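Local coordinates for Alpha/beta hydrolase (Novosphingobium aromaticivorans, PDB 3BWX), which probably acts as a hydrolase of unestablished substrate and binds calcium in the crystal, at residues Asp14-His19 with Arg64-Asp70; Pro75-Gln79 with Lys201-Glu207; Trp219-Asp223 with Lys248-Arg252. The protein carries 1 engineered substitution. All blocks are in the same frame, centred on the assembly; numbering follows the deposited sequence.

Contact 1 of 3, residues Asp14-His19 with Arg64-Asp70; sequences DGLRLH and RGRGDSD. With EDO (1,2-ethanediol), chain R.
R64 takes hold of D14 end-on, with one nitrogen for each carboxylate oxygen. NH2 of R64 reaches OD1 of D14 at 2.8 Å, and NH1 of R64 meets OD2 of D14 at 3.0 Å, nearly straight at 170°. Both oxygens use their syn lone pairs, so the two flat groups lie almost in one plane. A bend in the arginine at chi3 (65°) swings the guanidinium round toward D14; NE forms a salt bridge with D86 of helix 80-94, and S12 OG also bonds OD1 of D14.

The tightly packed part lies next to this pair. L16 sets CD1 over one guanidinium face and 3.6 Å from CB of R64, and L18 pushes CD2 to 3.7 Å from CA of R64, with S69 CB beside it. Next to that, OG of S69 accepts the backbone N-H of H19, OG to N 2.9 Å, and in turn bonds E62 O, so a buried hydroxyl is used twice.

Toward solvent the contact is looser. D70 and R17 hold each other by two bonds: D70 N gives to R17 O at 3.0 Å, and R17 N comes down on D70 OD2 at 3.0 Å from well above the carboxylate plane. The R17 guanidinium itself relies on water: one bridges its NE and D68 O, and a second, 2.7 Å from D70 OD1, reaches R17 NH2 only weakly.

Here the loop leaving strand 58-61, folded at R66-S69 into a type II' beta turn, lies against the start of strand 17-23, at the antiparallel end of the mixed sheet of an alpha/beta hydrolase fold.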
loop_
_atom_site.group_PDB
_atom_site.type_symbol
_atom_site.label_atom_id
_atom_site.label_comp_id
_atom_site.label_asym_id
_atom_site.label_seq_id
_atom_site.Cartn_x
_atom_site.Cartn_y
_atom_site.Cartn_z
ATOM N N ASP A 14 19.665 -9.752 3.741
ATOM C CA ASP A 14 20.017 -10.054 5.104
ATOM C C ASP A 14 19.320 -11.297 5.667
ATOM O O ASP A 14 19.437 -11.616 6.868
ATOM C CB ASP A 14 19.879 -8.827 6.022
ATOM C CG ASP A 14 18.507 -8.191 6.006
ATOM O OD1 ASP A 14 17.693 -8.483 5.127
ATOM O OD2 ASP A 14 18.248 -7.354 6.902
ATOM N N GLY A 15 18.664 -12.051 4.801
ATOM C CA GLY A 15 18.279 -13.394 5.171
ATOM C C GLY A 15 16.827 -13.674 5.599
ATOM O O GLY A 15 16.495 -14.787 6.026
ATOM N N LEU A 16 15.961 -12.665 5.459
ATOM C CA LEU A 16 14.540 -12.831 5.802
ATOM C C LEU A 16 13.785 -13.489 4.670
ATOM O O LEU A 16 14.020 -13.204 3.503
ATOM C CB LEU A 16 13.868 -11.476 6.099
ATOM C CG LEU A 16 14.396 -10.716 7.324
ATOM C CD1 LEU A 16 13.503 -9.454 7.535
ATOM C CD2 LEU A 16 14.495 -11.582 8.555
ATOM N N ARG A 17 12.844 -14.371 5.031
ATOM C CA ARG A 17 11.879 -14.893 4.113
ATOM C C ARG A 17 10.707 -13.953 4.080
ATOM O O ARG A 17 9.984 -13.796 5.047
ATOM C CB ARG A 17 11.395 -16.282 4.545
ATOM C CG ARG A 17 10.515 -16.993 3.502
ATOM C CD ARG A 17 9.798 -18.229 4.066
ATOM N NE ARG A 17 8.767 -17.873 5.048
ATOM C CZ ARG A 17 8.245 -18.686 5.986
ATOM N NH1 ARG A 17 8.659 -19.957 6.141
ATOM N NH2 ARG A 17 7.333 -18.202 6.807
ATOM N N LEU A 18 10.528 -13.340 2.927
ATOM C CA LEU A 18 9.459 -12.355 2.726
ATOM C C LEU A 18 8.399 -13.005 1.817
ATOM O O LEU A 18 8.697 -13.876 0.981
ATOM C CB LEU A 18 10.045 -11.108 2.107
ATOM C CG LEU A 18 11.135 -10.446 2.961
ATOM C CD1 LEU A 18 11.616 -9.145 2.261
ATOM C CD2 LEU A 18 10.638 -10.119 4.413
ATOM N N HIS A 19 7.171 -12.559 2.005
ATOM C CA HIS A 19 5.979 -13.217 1.440
ATOM C C HIS A 19 5.220 -12.367 0.430
ATOM O O HIS A 19 5.062 -11.178 0.621
ATOM C CB HIS A 19 5.062 -13.564 2.569
ATOM C CG HIS A 19 3.757 -14.141 2.160
ATOM N ND1 HIS A 19 2.555 -13.552 2.516
ATOM C CD2 HIS A 19 3.439 -15.242 1.431
ATOM C CE1 HIS A 19 1.556 -14.271 2.007
ATOM N NE2 HIS A 19 2.066 -15.319 1.381
ATOM N N ARG A 64 8.948 -6.685 5.243
ATOM C CA ARG A 64 9.427 -7.307 6.471
ATOM C C ARG A 64 8.621 -6.700 7.613
ATOM O O ARG A 64 8.346 -5.480 7.635
ATOM C CB ARG A 64 10.924 -7.053 6.705
ATOM C CG ARG A 64 11.334 -5.583 6.706
ATOM C CD ARG A 64 12.809 -5.331 6.970
ATOM N NE ARG A 64 13.597 -5.870 5.884
ATOM C CZ ARG A 64 14.832 -6.321 5.971
ATOM N NH1 ARG A 64 15.454 -6.377 7.117
ATOM N NH2 ARG A 64 15.428 -6.774 4.874
ATOM N N GLY A 65 8.225 -7.555 8.543
ATOM C CA GLY A 65 7.485 -7.152 9.734
ATOM C C GLY A 65 5.987 -7.034 9.549
ATOM O O GLY A 65 5.292 -6.618 10.484
ATOM N N ARG A 66 5.482 -7.329 8.353
ATOM C CA ARG A 66 4.041 -7.243 8.105
ATOM C C ARG A 66 3.517 -8.572 7.613
ATOM O O ARG A 66 4.155 -9.261 6.819
ATOM C CB ARG A 66 3.683 -6.190 7.046
ATOM C CG ARG A 66 3.879 -4.745 7.485
ATOM C CD ARG A 66 5.315 -4.275 7.461
ATOM N NE ARG A 66 5.380 -2.829 7.618
ATOM C CZ ARG A 66 6.486 -2.174 7.926
ATOM N NH1 ARG A 66 7.632 -2.794 8.087
ATOM N NH2 ARG A 66 6.414 -0.873 8.071
ATOM N N GLY A 67 2.322 -8.922 8.075
ATOM C CA GLY A 67 1.658 -10.131 7.577
ATOM C C GLY A 67 2.481 -11.348 7.832
ATOM O O GLY A 67 2.970 -11.554 8.954
ATOM N N ASP A 68 2.654 -12.178 6.805
ATOM C CA ASP A 68 3.399 -13.439 6.935
ATOM C C ASP A 68 4.870 -13.281 6.610
ATOM O O ASP A 68 5.612 -14.240 6.643
ATOM C CB ASP A 68 2.820 -14.506 6.002
ATOM C CG ASP A 68 1.509 -15.088 6.490
ATOM O OD1 ASP A 68 0.984 -14.578 7.516
ATOM O OD2 ASP A 68 0.990 -16.035 5.825
ATOM N N SER A 69 5.304 -12.062 6.276
ATOM C CA SER A 69 6.741 -11.850 6.104
ATOM C C SER A 69 7.485 -11.933 7.433
ATOM O O SER A 69 6.965 -11.587 8.478
ATOM C CB SER A 69 7.000 -10.509 5.410
ATOM O OG SER A 69 6.751 -10.564 4.010
ATOM N N ASP A 70 8.717 -12.405 7.371
ATOM C CA ASP A 70 9.498 -12.531 8.551
ATOM C C ASP A 70 9.659 -11.194 9.213
ATOM O O ASP A 70 9.700 -10.146 8.538
ATOM C CB ASP A 70 10.915 -13.070 8.279
ATOM C CG ASP A 70 10.988 -14.593 8.125
ATOM O OD1 ASP A 70 9.977 -15.315 8.285
ATOM O OD2 ASP A 70 12.094 -15.059 7.803
HETATM C C1 EDO R . -1.127 -13.154 4.199
HETATM O O1 EDO R . -1.602 -13.908 5.315
HETATM C C2 EDO R . -1.533 -11.731 4.436
HETATM O O2 EDO R . -0.836 -11.338 5.595
HETATM O O HOH W 1 7.588 -15.358 4.918
HETATM O O HOH W 2 7.273 -15.470 8.569
#

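Contact 2 of 3, residues Pro75-Gln79 with Lys201-Glu207; sequences PMTYQ and KIAEPFE. With CA (calcium ion), chain B.
The carbonyl oxygen of Y78 is approached by three waters, one of them weakly. Water 6 comes to 2.7 Å from Y78 O, water 4 to 2.9 Å, and water 5 makes the long, weak bond. Water 4, 2.7 Å from I202 O, probably links the two carbonyls. Waters 5 and 6 are both calcium ligands, so Y78 stands in the second shell of the metal. In the first shell P205 O binds calcium at 2.5 Å, joined by A208 O and five waters.

Away from the ion much of the contact is apolar, though water 7 bridges Q79 OE1 and E207 OE1. I202 sets CG1 squarely over the centre of the Y78 ring, a CH-pi contact 3.7 Å from the centroid, while the phenol OH is bonded to D199 and A72. Replacing Y78 with an alanine is likely to leave D199 OD2 without its hydroxyl partner and to open a gap beside I202 CG1. Selenomethionine M76 makes a matching CH-pi contact, its CB 3.8 Å from the F206 ring centroid; with CG anti to the backbone N (chi1 -166°), the extended chain carries SE obliquely past the same ring in a Met-aromatic contact. P75 CB touches that ring too, at F206 CE2.

Residues 75-79 form the last turn of the loop between strand 58-61 and helix 80-94, with Q79 at the N-cap, and 201-207 belong to the long connection running from strand 194-196 to helix 219-225.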
loop_
_atom_site.group_PDB
_atom_site.type_symbol
_atom_site.label_atom_id
_atom_site.label_comp_id
_atom_site.label_asym_id
_atom_site.label_seq_id
_atom_site.Cartn_x
_atom_site.Cartn_y
_atom_site.Cartn_z
ATOM N N PRO A 75 15.323 -4.263 14.416
ATOM C CA PRO A 75 14.254 -3.344 14.025
ATOM C C PRO A 75 14.715 -2.033 13.360
ATOM O O PRO A 75 13.890 -1.335 12.829
ATOM C CB PRO A 75 13.475 -3.086 15.351
ATOM C CG PRO A 75 14.044 -3.901 16.339
ATOM C CD PRO A 75 15.334 -4.538 15.860
HETATM N N MSE A 76 15.995 -1.680 13.400
HETATM C CA MSE A 76 16.484 -0.510 12.676
HETATM C C MSE A 76 16.403 -0.768 11.148
HETATM O O MSE A 76 16.466 0.166 10.362
HETATM C CB MSE A 76 17.925 -0.106 13.073
HETATM C CG MSE A 76 18.281 1.287 12.582
HETATM SE SE MSE A 76 19.922 1.890 13.360
HETATM C CE MSE A 76 20.290 3.365 12.112
ATOM N N THR A 77 16.230 -2.011 10.700
ATOM C CA THR A 77 15.989 -2.256 9.282
ATOM C C THR A 77 14.568 -1.974 8.766
ATOM O O THR A 77 14.309 -2.112 7.568
ATOM C CB THR A 77 16.339 -3.733 8.903
ATOM O OG1 THR A 77 15.433 -4.639 9.560
ATOM C CG2 THR A 77 17.754 -4.016 9.222
ATOM N N TYR A 78 13.692 -1.587 9.691
ATOM C CA TYR A 78 12.306 -1.172 9.359
ATOM C C TYR A 78 12.347 0.286 8.885
ATOM O O TYR A 78 12.077 1.204 9.646
ATOM C CB TYR A 78 11.418 -1.351 10.590
ATOM C CG TYR A 78 11.129 -2.767 10.968
ATOM C CD1 TYR A 78 10.811 -3.736 9.995
ATOM C CD2 TYR A 78 11.081 -3.172 12.309
ATOM C CE1 TYR A 78 10.476 -5.099 10.371
ATOM C CE2 TYR A 78 10.745 -4.484 12.651
ATOM C CZ TYR A 78 10.476 -5.446 11.693
ATOM O OH TYR A 78 10.126 -6.734 12.033
ATOM N N GLN A 79 12.784 0.491 7.647
ATOM C CA GLN A 79 12.859 1.840 7.092
ATOM C C GLN A 79 12.690 1.775 5.578
ATOM O O GLN A 79 12.975 0.710 4.966
ATOM C CB GLN A 79 14.191 2.465 7.509
ATOM C CG GLN A 79 15.425 1.696 7.041
ATOM C CD GLN A 79 16.701 2.374 7.413
ATOM O OE1 GLN A 79 16.721 3.553 7.787
ATOM N NE2 GLN A 79 17.797 1.623 7.345
ATOM N N LYS A 201 7.559 -3.608 16.935
ATOM C CA LYS A 201 8.847 -2.942 16.909
ATOM C C LYS A 201 9.049 -1.998 15.724
ATOM O O LYS A 201 10.010 -1.217 15.763
ATOM C CB LYS A 201 9.990 -3.937 16.994
ATOM C CG LYS A 201 9.991 -4.630 18.339
ATOM C CD LYS A 201 11.209 -5.500 18.573
ATOM C CE LYS A 201 11.177 -6.028 19.987
ATOM N NZ LYS A 201 12.147 -7.122 20.190
ATOM N N ILE A 202 8.177 -2.072 14.705
ATOM C CA ILE A 202 8.120 -1.083 13.664
ATOM C C ILE A 202 7.952 0.325 14.222
ATOM O O ILE A 202 8.397 1.260 13.604
ATOM C CB ILE A 202 7.016 -1.443 12.605
ATOM C CG1 ILE A 202 7.436 -2.669 11.783
ATOM C CG2 ILE A 202 6.667 -0.261 11.716
ATOM C CD1 ILE A 202 6.260 -3.388 11.042
ATOM N N ALA A 203 7.341 0.454 15.388
ATOM C CA ALA A 203 7.146 1.770 16.012
ATOM C C ALA A 203 8.418 2.405 16.583
ATOM O O ALA A 203 8.428 3.571 16.942
ATOM C CB ALA A 203 6.086 1.643 17.133
ATOM N N GLU A 204 9.465 1.617 16.781
ATOM C CA GLU A 204 10.721 2.125 17.319
ATOM C C GLU A 204 11.306 3.110 16.330
ATOM O O GLU A 204 11.469 2.799 15.146
ATOM C CB GLU A 204 11.696 0.972 17.613
ATOM C CG GLU A 204 11.198 0.079 18.734
ATOM C CD GLU A 204 12.127 -1.113 19.036
ATOM O OE1 GLU A 204 13.241 -1.173 18.463
ATOM O OE2 GLU A 204 11.702 -2.005 19.815
ATOM N N PRO A 205 11.538 4.353 16.771
ATOM C CA PRO A 205 11.997 5.365 15.783
ATOM C C PRO A 205 13.377 5.185 15.194
ATOM O O PRO A 205 13.587 5.441 13.994
ATOM C CB PRO A 205 11.939 6.672 16.564
ATOM C CG PRO A 205 12.032 6.299 17.992
ATOM C CD PRO A 205 11.278 4.988 18.074
ATOM N N PHE A 206 14.312 4.761 16.033
ATOM C CA PHE A 206 15.733 4.871 15.719
ATOM C C PHE A 206 15.997 6.285 15.206
ATOM O O PHE A 206 15.644 7.222 15.888
ATOM C CB PHE A 206 16.157 3.740 14.785
ATOM C CG PHE A 206 16.212 2.418 15.480
ATOM C CD1 PHE A 206 17.328 2.022 16.204
ATOM C CD2 PHE A 206 15.066 1.623 15.518
ATOM C CE1 PHE A 206 17.327 0.783 16.853
ATOM C CE2 PHE A 206 15.055 0.397 16.207
ATOM C CZ PHE A 206 16.167 -0.025 16.831
ATOM N N GLU A 207 16.510 6.485 14.001
ATOM C CA GLU A 207 16.874 7.879 13.631
ATOM C C GLU A 207 15.718 8.873 13.404
ATOM O O GLU A 207 15.904 10.089 13.496
ATOM C CB GLU A 207 17.792 7.899 12.428
ATOM C CG GLU A 207 19.125 7.176 12.694
ATOM C CD GLU A 207 19.803 6.726 11.421
ATOM O OE1 GLU A 207 19.194 5.898 10.697
ATOM O OE2 GLU A 207 20.942 7.200 11.160
HETATM CA CA CA B . 12.446 5.271 11.811
HETATM O O HOH W 3 12.282 1.022 12.995
HETATM O O HOH W 4 9.803 1.747 11.403
HETATM O O HOH W 5 13.556 3.107 11.934
HETATM O O HOH W 6 11.629 3.886 9.726
HETATM O O HOH W 7 19.694 3.742 8.606
HETATM O O HOH W 8 10.727 3.995 12.730
HETATM O O HOH W 9 11.359 6.804 10.267
HETATM O O HOH W 10 14.589 6.045 11.082
#

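Contact 3 of 3, residues Trp219-Asp223 with Lys248-Arg252; sequences WPLFD and KMASR. With EDO (1,2-ethanediol), chain K.
R252, W219 and F222 carry this contact, in which helix 219-225 packs against the end of helix 243-250 and the turn that follows, two neighbouring helical pieces of the alpha/beta hydrolase fold. R252 bends at chi2 (61°), which brings its guanidinium to W219 and D223. It grips D223 side-on: NE reaches OD1 of D223 at 2.8 Å and NH2 reaches OD2 of D223 at 2.9 Å, both oxygens lying in the guanidinium plane. The carboxylate is nearly coplanar with it, so the salt bridge fixes the rotation of both groups.

W219 lies over one face of that guanidinium, the planes 26° apart, with CE3 of W219 3.6 Å from NH2 of R252. Its CH2 comes near CB of K248, and its NE1 is bonded to E133. A molecule of 1,2-ethanediol, probably from the crystallisation liquor, sits on a face of the indole; its O1 takes an N-H from NH1 of R252 and its O2 one from NH2.

F222 is the buried member. Turned with CG anti to the backbone N (chi1 170°), it presents a face to selenomethionine M249, whose CG makes a CH-pi contact 3.9 Å from the ring centroid and whose SE lies oblique to the ring, a Met-aromatic pair. M112 of helix 106-117 and L127 of strand 122-128 also touch this ring, while the edge of F222 meets CD of R252.

Packing is tight at one point, CZ of F222 lying 3.4 Å from CB of M249. Finally, the carbonyl oxygen of K248 takes three donors: S251 N, S251 OG at 2.6 Å, and R252 NH1 from well above the carbonyl plane.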
loop_
_atom_site.group_PDB
_atom_site.type_symbol
_atom_site.label_atom_id
_atom_site.label_comp_id
_atom_site.label_asym_id
_atom_site.label_seq_id
_atom_site.Cartn_x
_atom_site.Cartn_y
_atom_site.Cartn_z
ATOM N N TRP A 219 9.154 16.119 -5.254
ATOM C CA TRP A 219 8.625 16.434 -6.584
ATOM C C TRP A 219 9.409 15.776 -7.737
ATOM O O TRP A 219 8.790 15.297 -8.684
ATOM C CB TRP A 219 8.488 17.931 -6.737
ATOM C CG TRP A 219 7.259 18.422 -6.070
ATOM C CD1 TRP A 219 7.185 19.118 -4.908
ATOM C CD2 TRP A 219 5.919 18.221 -6.509
ATOM N NE1 TRP A 219 5.874 19.383 -4.603
ATOM C CE2 TRP A 219 5.074 18.848 -5.578
ATOM C CE3 TRP A 219 5.355 17.602 -7.616
ATOM C CZ2 TRP A 219 3.675 18.863 -5.726
ATOM C CZ3 TRP A 219 3.968 17.604 -7.762
ATOM C CH2 TRP A 219 3.146 18.240 -6.831
ATOM N N PRO A 220 10.754 15.759 -7.663
ATOM C CA PRO A 220 11.510 15.074 -8.719
ATOM C C PRO A 220 11.185 13.603 -8.864
ATOM O O PRO A 220 11.168 13.100 -9.972
ATOM C CB PRO A 220 12.975 15.255 -8.254
ATOM C CG PRO A 220 12.951 16.549 -7.525
ATOM C CD PRO A 220 11.664 16.463 -6.740
ATOM N N LEU A 221 10.903 12.921 -7.758
ATOM C CA LEU A 221 10.540 11.502 -7.797
ATOM C C LEU A 221 9.127 11.358 -8.431
ATOM O O LEU A 221 8.872 10.486 -9.259
ATOM C CB LEU A 221 10.575 10.882 -6.399
ATOM C CG LEU A 221 11.920 10.890 -5.683
ATOM C CD1 LEU A 221 11.702 10.428 -4.254
ATOM C CD2 LEU A 221 12.901 9.965 -6.361
ATOM N N PHE A 222 8.218 12.238 -8.071
ATOM C CA PHE A 222 6.903 12.206 -8.683
ATOM C C PHE A 222 7.005 12.445 -10.170
ATOM O O PHE A 222 6.423 11.754 -11.001
ATOM C CB PHE A 222 5.985 13.263 -8.043
ATOM C CG PHE A 222 4.700 13.444 -8.802
ATOM C CD1 PHE A 222 3.648 12.530 -8.680
ATOM C CD2 PHE A 222 4.561 14.471 -9.720
ATOM C CE1 PHE A 222 2.519 12.619 -9.486
ATOM C CE2 PHE A 222 3.432 14.541 -10.523
ATOM C CZ PHE A 222 2.407 13.657 -10.377
ATOM N N ASP A 223 7.794 13.449 -10.513
ATOM C CA ASP A 223 7.864 13.850 -11.918
ATOM C C ASP A 223 8.437 12.762 -12.797
ATOM O O ASP A 223 7.956 12.552 -13.934
ATOM C CB ASP A 223 8.604 15.171 -12.073
ATOM C CG ASP A 223 7.683 16.351 -11.975
ATOM O OD1 ASP A 223 6.694 16.357 -12.742
ATOM O OD2 ASP A 223 7.921 17.296 -11.192
ATOM N N LYS A 248 -1.873 19.879 -8.503
ATOM C CA LYS A 248 -0.517 20.039 -9.052
ATOM C C LYS A 248 0.006 18.771 -9.733
ATOM O O LYS A 248 0.547 18.834 -10.816
ATOM C CB LYS A 248 0.447 20.567 -7.988
ATOM C CG LYS A 248 0.226 22.016 -7.624
ATOM C CD LYS A 248 0.888 22.329 -6.300
ATOM C CE LYS A 248 0.922 23.844 -6.036
ATOM N NZ LYS A 248 1.690 24.137 -4.794
HETATM N N MSE A 249 -0.186 17.615 -9.095
HETATM C CA MSE A 249 0.144 16.325 -9.717
HETATM C C MSE A 249 -0.595 16.152 -11.058
HETATM O O MSE A 249 0.004 15.797 -12.101
HETATM C CB MSE A 249 -0.172 15.174 -8.733
HETATM C CG MSE A 249 0.723 15.164 -7.503
HETATM SE SE MSE A 249 -0.057 14.140 -6.069
HETATM C CE MSE A 249 0.627 12.380 -6.509
ATOM N N ALA A 250 -1.911 16.409 -11.056
ATOM C CA ALA A 250 -2.737 16.238 -12.235
ATOM C C ALA A 250 -2.381 17.150 -13.380
ATOM O O ALA A 250 -2.780 16.873 -14.516
ATOM C CB ALA A 250 -4.203 16.411 -11.874
ATOM N N SER A 251 -1.641 18.226 -13.106
ATOM C CA SER A 251 -1.277 19.199 -14.133
ATOM C C SER A 251 -0.211 18.660 -15.083
ATOM O O SER A 251 -0.025 19.194 -16.192
ATOM C CB SER A 251 -0.827 20.520 -13.484
ATOM O OG SER A 251 0.429 20.385 -12.861
ATOM N N ARG A 252 0.501 17.615 -14.665
ATOM C CA ARG A 252 1.444 16.940 -15.535
ATOM C C ARG A 252 0.705 16.185 -16.649
ATOM O O ARG A 252 -0.318 15.527 -16.418
ATOM C CB ARG A 252 2.283 15.927 -14.769
ATOM C CG ARG A 252 3.451 16.480 -13.987
ATOM C CD ARG A 252 3.105 17.461 -12.896
ATOM N NE ARG A 252 4.330 17.808 -12.185
ATOM C CZ ARG A 252 4.494 18.865 -11.400
ATOM N NH1 ARG A 252 3.509 19.686 -11.123
ATOM N NH2 ARG A 252 5.682 19.103 -10.896
HETATM C C1 EDO K . 4.486 21.430 -8.068
HETATM O O1 EDO K . 4.003 21.947 -9.319
HETATM C C2 EDO K . 5.961 21.730 -7.813
HETATM O O2 EDO K . 6.737 21.247 -8.916
#

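Contacts 1 and 2 are neighbours: 64-70 and 75-79 belong to the same loop ahead of helix 80-94, and R64 NH1 probably bonds T77 OG1, while I202 CD1 packs on R66. Contact 3 stands apart, across the chain's centre from contact 1, their centres about 32 Å from each other. All three are partly buried, none wholly core. Contacts 1 and 3 each pair an arginine with an aspartate through two nitrogens, end-on in the first, where two loops meet, side-on in the second, between helix 219-225 and the turn after helix 243-250. Contact 2, beside calcium, joins its segments through water and apolar faces instead. Selenomethionine meets phenylalanine in contacts 2 and 3, at an exposed ring and a buried one.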